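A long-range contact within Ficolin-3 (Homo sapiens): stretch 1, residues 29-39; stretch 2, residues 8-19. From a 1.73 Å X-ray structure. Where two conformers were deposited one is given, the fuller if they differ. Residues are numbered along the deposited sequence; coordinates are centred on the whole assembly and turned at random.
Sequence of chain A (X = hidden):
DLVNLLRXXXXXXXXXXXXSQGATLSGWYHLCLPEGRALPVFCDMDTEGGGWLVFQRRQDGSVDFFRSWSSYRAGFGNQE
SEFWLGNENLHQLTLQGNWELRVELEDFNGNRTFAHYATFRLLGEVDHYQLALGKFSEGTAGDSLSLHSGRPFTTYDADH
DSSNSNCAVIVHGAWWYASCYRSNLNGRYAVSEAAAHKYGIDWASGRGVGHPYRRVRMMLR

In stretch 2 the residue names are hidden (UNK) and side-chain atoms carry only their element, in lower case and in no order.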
# COMPACT_ATOMS: atom_id res chain seq x y z
N TYR A 29 -2.82 6.58 -8.59
CA TYR A 29 -2.78 6.73 -10.03
C TYR A 29 -2.05 8.02 -10.35
O TYR A 29 -2.02 8.92 -9.54
CB TYR A 29 -4.18 6.86 -10.60
CG TYR A 29 -5.00 5.59 -10.53
CD1 TYR A 29 -5.03 4.71 -11.60
CD2 TYR A 29 -5.73 5.27 -9.40
CE1 TYR A 29 -5.78 3.54 -11.56
CE2 TYR A 29 -6.48 4.11 -9.33
CZ TYR A 29 -6.49 3.25 -10.42
OH TYR A 29 -7.22 2.09 -10.36
N HIS A 30 -1.50 8.13 -11.55
CA HIS A 30 -0.92 9.41 -11.97
C HIS A 30 -1.90 10.25 -12.79
O HIS A 30 -2.57 9.73 -13.69
CB HIS A 30 0.37 9.16 -12.74
CG HIS A 30 1.50 8.74 -11.86
ND1 HIS A 30 2.55 9.58 -11.55
CD2 HIS A 30 1.73 7.59 -11.19
CE1 HIS A 30 3.39 8.95 -10.75
NE2 HIS A 30 2.92 7.74 -10.51
N LEU A 31 -2.02 11.52 -12.43
CA LEU A 31 -2.78 12.47 -13.24
C LEU A 31 -1.76 13.32 -13.98
O LEU A 31 -0.64 13.48 -13.52
CB LEU A 31 -3.62 13.40 -12.38
CG LEU A 31 -4.64 12.86 -11.38
CD1 LEU A 31 -5.50 14.00 -10.83
CD2 LEU A 31 -5.50 11.79 -12.03
N CYS A 32 -2.15 13.84 -15.14
CA CYS A 32 -1.31 14.79 -15.85
C CYS A 32 -1.92 16.16 -15.60
O CYS A 32 -3.03 16.46 -16.05
CB CYS A 32 -1.24 14.48 -17.35
SG CYS A 32 0.13 15.33 -18.23
N LEU A 33 -1.21 16.98 -14.82
CA LEU A 33 -1.66 18.32 -14.49
C LEU A 33 -1.64 19.24 -15.70
O LEU A 33 -0.89 19.01 -16.65
CB LEU A 33 -0.77 18.91 -13.39
CG LEU A 33 -0.78 18.18 -12.04
CD1 LEU A 33 0.26 18.78 -11.14
CD2 LEU A 33 -2.15 18.29 -11.42
N PRO A 34 -2.47 20.29 -15.67
CA PRO A 34 -2.56 21.24 -16.79
C PRO A 34 -1.19 21.73 -17.25
O PRO A 34 -0.98 21.94 -18.45
CB PRO A 34 -3.38 22.39 -16.20
CG PRO A 34 -4.24 21.73 -15.17
CD PRO A 34 -3.40 20.64 -14.58
N GLU A 35 -0.25 21.90 -16.32
CA GLU A 35 1.09 22.40 -16.69
C GLU A 35 2.00 21.31 -17.28
O GLU A 35 3.15 21.58 -17.62
CB GLU A 35 1.78 23.10 -15.50
CG GLU A 35 2.44 22.15 -14.50
CD GLU A 35 3.13 22.88 -13.36
OE1 GLU A 35 2.96 24.12 -13.25
OE2 GLU A 35 3.83 22.21 -12.57
N GLY A 36 1.49 20.09 -17.38
CA GLY A 36 2.25 19.00 -17.98
C GLY A 36 3.17 18.27 -17.02
O GLY A 36 4.22 17.75 -17.42
N ARG A 37 2.78 18.23 -15.75
CA ARG A 37 3.55 17.54 -14.72
C ARG A 37 2.71 16.38 -14.19
O ARG A 37 1.51 16.53 -13.95
CB ARG A 37 3.88 18.52 -13.60
CG ARG A 37 4.43 17.90 -12.33
CD ARG A 37 4.88 18.98 -11.32
NE ARG A 37 3.82 19.91 -10.90
CZ ARG A 37 3.11 19.78 -9.78
NH1 ARG A 37 3.32 18.74 -8.98
NH2 ARG A 37 2.17 20.68 -9.47
N ALA A 38 3.33 15.22 -14.02
CA ALA A 38 2.62 14.05 -13.51
C ALA A 38 2.54 14.11 -12.00
O ALA A 38 3.52 14.45 -11.34
CB ALA A 38 3.29 12.76 -13.95
N LEU A 39 1.39 13.76 -11.46
CA LEU A 39 1.19 13.82 -10.01
C LEU A 39 0.53 12.53 -9.55
O LEU A 39 -0.52 12.19 -10.06
CB LEU A 39 0.26 14.99 -9.69
CG LEU A 39 -0.17 15.18 -8.23
CD1 LEU A 39 1.01 15.53 -7.36
CD2 LEU A 39 -1.28 16.22 -8.09
N UNK A 8 5.27 14.78 -19.11
CA UNK A 8 3.84 14.41 -18.89
C UNK A 8 3.08 14.30 -20.20
O UNK A 8 2.52 15.28 -20.69
c UNK A 8 3.15 15.47 -18.03
s UNK A 8 1.75 14.86 -17.12
N UNK A 9 3.27 12.90 -20.59
CA UNK A 9 2.93 12.45 -21.94
C UNK A 9 1.43 12.17 -22.06
O UNK A 9 1.03 11.06 -22.41
c UNK A 9 4.74 14.08 -22.72
o UNK A 9 5.64 12.18 -23.86
c UNK A 9 5.83 13.33 -23.45
c UNK A 9 3.36 13.49 -22.97
n UNK A 9 6.99 13.97 -23.62
N UNK A 10 0.62 13.18 -21.77
CA UNK A 10 -0.83 13.06 -21.94
C UNK A 10 -1.54 12.91 -20.60
O UNK A 10 -1.95 13.90 -19.99
o UNK A 10 -2.87 16.39 -21.83
c UNK A 10 -1.63 16.56 -21.72
c UNK A 10 -1.38 14.25 -22.72
o UNK A 10 -1.14 17.51 -21.08
c UNK A 10 -0.70 15.57 -22.40
N UNK A 11 -1.69 11.67 -20.16
CA UNK A 11 -2.46 11.34 -18.96
C UNK A 11 -3.86 11.90 -18.79
O UNK A 11 -4.29 12.78 -19.54
N UNK A 12 -4.59 11.37 -17.80
CA UNK A 12 -5.94 11.76 -17.41
C UNK A 12 -5.93 13.01 -16.55
O UNK A 12 -4.97 13.28 -15.84
c UNK A 12 -6.42 10.57 -16.58
c UNK A 12 -4.07 10.27 -16.96
c UNK A 12 -5.17 10.02 -15.97
N UNK A 13 -7.03 13.76 -16.58
CA UNK A 13 -7.12 15.04 -15.89
C UNK A 13 -7.75 14.96 -14.49
O UNK A 13 -7.67 15.91 -13.71
n UNK A 13 -9.81 17.30 -21.37
c UNK A 13 -10.15 16.39 -20.47
n UNK A 13 -9.39 16.19 -19.40
c UNK A 13 -7.86 16.05 -16.76
n UNK A 13 -11.25 15.67 -20.65
c UNK A 13 -7.25 16.19 -18.15
c UNK A 13 -8.16 16.93 -19.11
N UNK A 14 -8.38 13.83 -14.18
CA UNK A 14 -8.95 13.60 -12.86
C UNK A 14 -9.30 12.13 -12.64
O UNK A 14 -9.08 11.32 -13.53
c UNK A 14 -10.20 14.46 -12.66
o UNK A 14 -11.59 13.13 -14.11
n UNK A 14 -11.74 15.37 -14.28
c UNK A 14 -11.23 14.26 -13.75
N UNK A 15 -9.82 11.81 -11.47
CA UNK A 15 -10.14 10.42 -11.15
C UNK A 15 -11.39 9.94 -11.89
O UNK A 15 -11.52 8.74 -12.17
c UNK A 15 -10.28 10.20 -9.64
s UNK A 15 -8.74 10.40 -8.71
N UNK A 16 -12.29 10.86 -12.22
CA UNK A 16 -13.50 10.48 -12.96
C UNK A 16 -13.12 9.94 -14.33
O UNK A 16 -13.70 8.96 -14.80
n UNK A 16 -17.92 15.19 -11.50
c UNK A 16 -15.73 13.59 -12.29
n UNK A 16 -17.10 13.12 -12.07
n UNK A 16 -19.31 13.37 -11.52
c UNK A 16 -14.46 11.64 -13.16
c UNK A 16 -18.11 13.89 -11.70
c UNK A 16 -14.71 12.50 -11.95
N UNK A 17 -12.15 10.58 -14.97
CA UNK A 17 -11.71 10.16 -16.30
C UNK A 17 -11.02 8.80 -16.28
O UNK A 17 -11.18 8.00 -17.21
c UNK A 17 -11.56 12.42 -17.48
o UNK A 17 -11.19 14.51 -18.55
o UNK A 17 -9.44 13.23 -18.24
c UNK A 17 -10.79 11.22 -16.93
c UNK A 17 -10.66 13.46 -18.14
N UNK A 18 -10.26 8.53 -15.23
CA UNK A 18 -9.63 7.23 -15.05
C UNK A 18 -10.71 6.16 -14.91
O UNK A 18 -10.62 5.11 -15.53
c UNK A 18 -7.32 7.81 -14.11
c UNK A 18 -8.71 7.23 -13.82
c UNK A 18 -6.60 8.20 -12.82
c UNK A 18 -6.51 6.80 -14.93
N UNK A 19 -11.72 6.46 -14.09
CA UNK A 19 -12.81 5.51 -13.86
C UNK A 19 -13.55 5.22 -15.15
O UNK A 19 -13.82 4.06 -15.48
c UNK A 19 -15.01 5.18 -12.46
c UNK A 19 -15.79 5.77 -11.30
c UNK A 19 -14.66 3.72 -12.16
c UNK A 19 -13.77 6.03 -12.79

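Position 8 carries one carbon and then one sulfur, and the sulfur lies 2.0 Å from Cys 32 SG. That is a covalent bond length, so the residue is Cys 8, half of a disulfide. Its SG also rests 4.1 Å from Ala 38 CB.

Position 9 has three carbons, the third bearing one oxygen and one nitrogen: a carboxamide, hence Gln 9. It makes no contact with stretch 1, and a polar, exposed side chain suits that place.

At position 10 the third of three carbons bears two oxygens, a carboxylate, which identifies Glu 10. Its CB points sideways, but the chain's end comes nearer, with OE2 3.8 Å from Cys 32 SG; the residue remains exposed.

Position 11 has no side-chain atoms and is Gly 11. Its phi of 50° favours glycine, and the packing agrees: an ideal CB would lie 2.7 Å from Cys 32 CB, a clash.

Three carbons at position 12 close a ring onto the backbone nitrogen, as only proline does. The ring of Pro 12 puts CG 3.5 Å from His 30 O and 4.3 Å from Leu 31 CD2.

Position 13 shows three carbons, a nitrogen, and a carbon with two more nitrogens, a guanidinium: Arg 13. CB points away from stretch 1, leaving the charged group exposed.

Position 14 has two carbons, the second with one oxygen and one nitrogen. This is Asn 14, the helix N-cap, short enough for OD1 to accept from the backbone N of position 17 at 2.7 Å.

One carbon and one sulfur make position 15 Cys 15, bonded covalently elsewhere in the structure.

Position 16 repeats the guanidinium pattern: Arg 16, exposed and out of reach of stretch 1.

Position 17, three carbons ending in two oxygens, is Glu 17. Its OE2 forms a salt bridge with Arg 13 NH2 at 2.4 Å, very short, linking the helix to the residue before its cap.

Position 18 has four carbons forked at the second: Leu 18. It points toward stretch 1, with CD1 3.5 Å from Tyr 29 CB and 3.8 Å from Leu 31 CD2; a branched apolar side chain suits this packing.

Position 19 has the same fork, Leu 19, but points sideways without contact, so nothing on stretch 1 constrains it.

The contact combines three kinds of tie. The disulfide fixes the chain covalently, Cys 32 N donates to Pro 12 O at 3.0 Å with a nearly straight 164° angle, and Leu 18 and Pro 12 pack against the strand's apolar side-chain atoms.

Stretch 2 8-19: CQEGPRNCRELL
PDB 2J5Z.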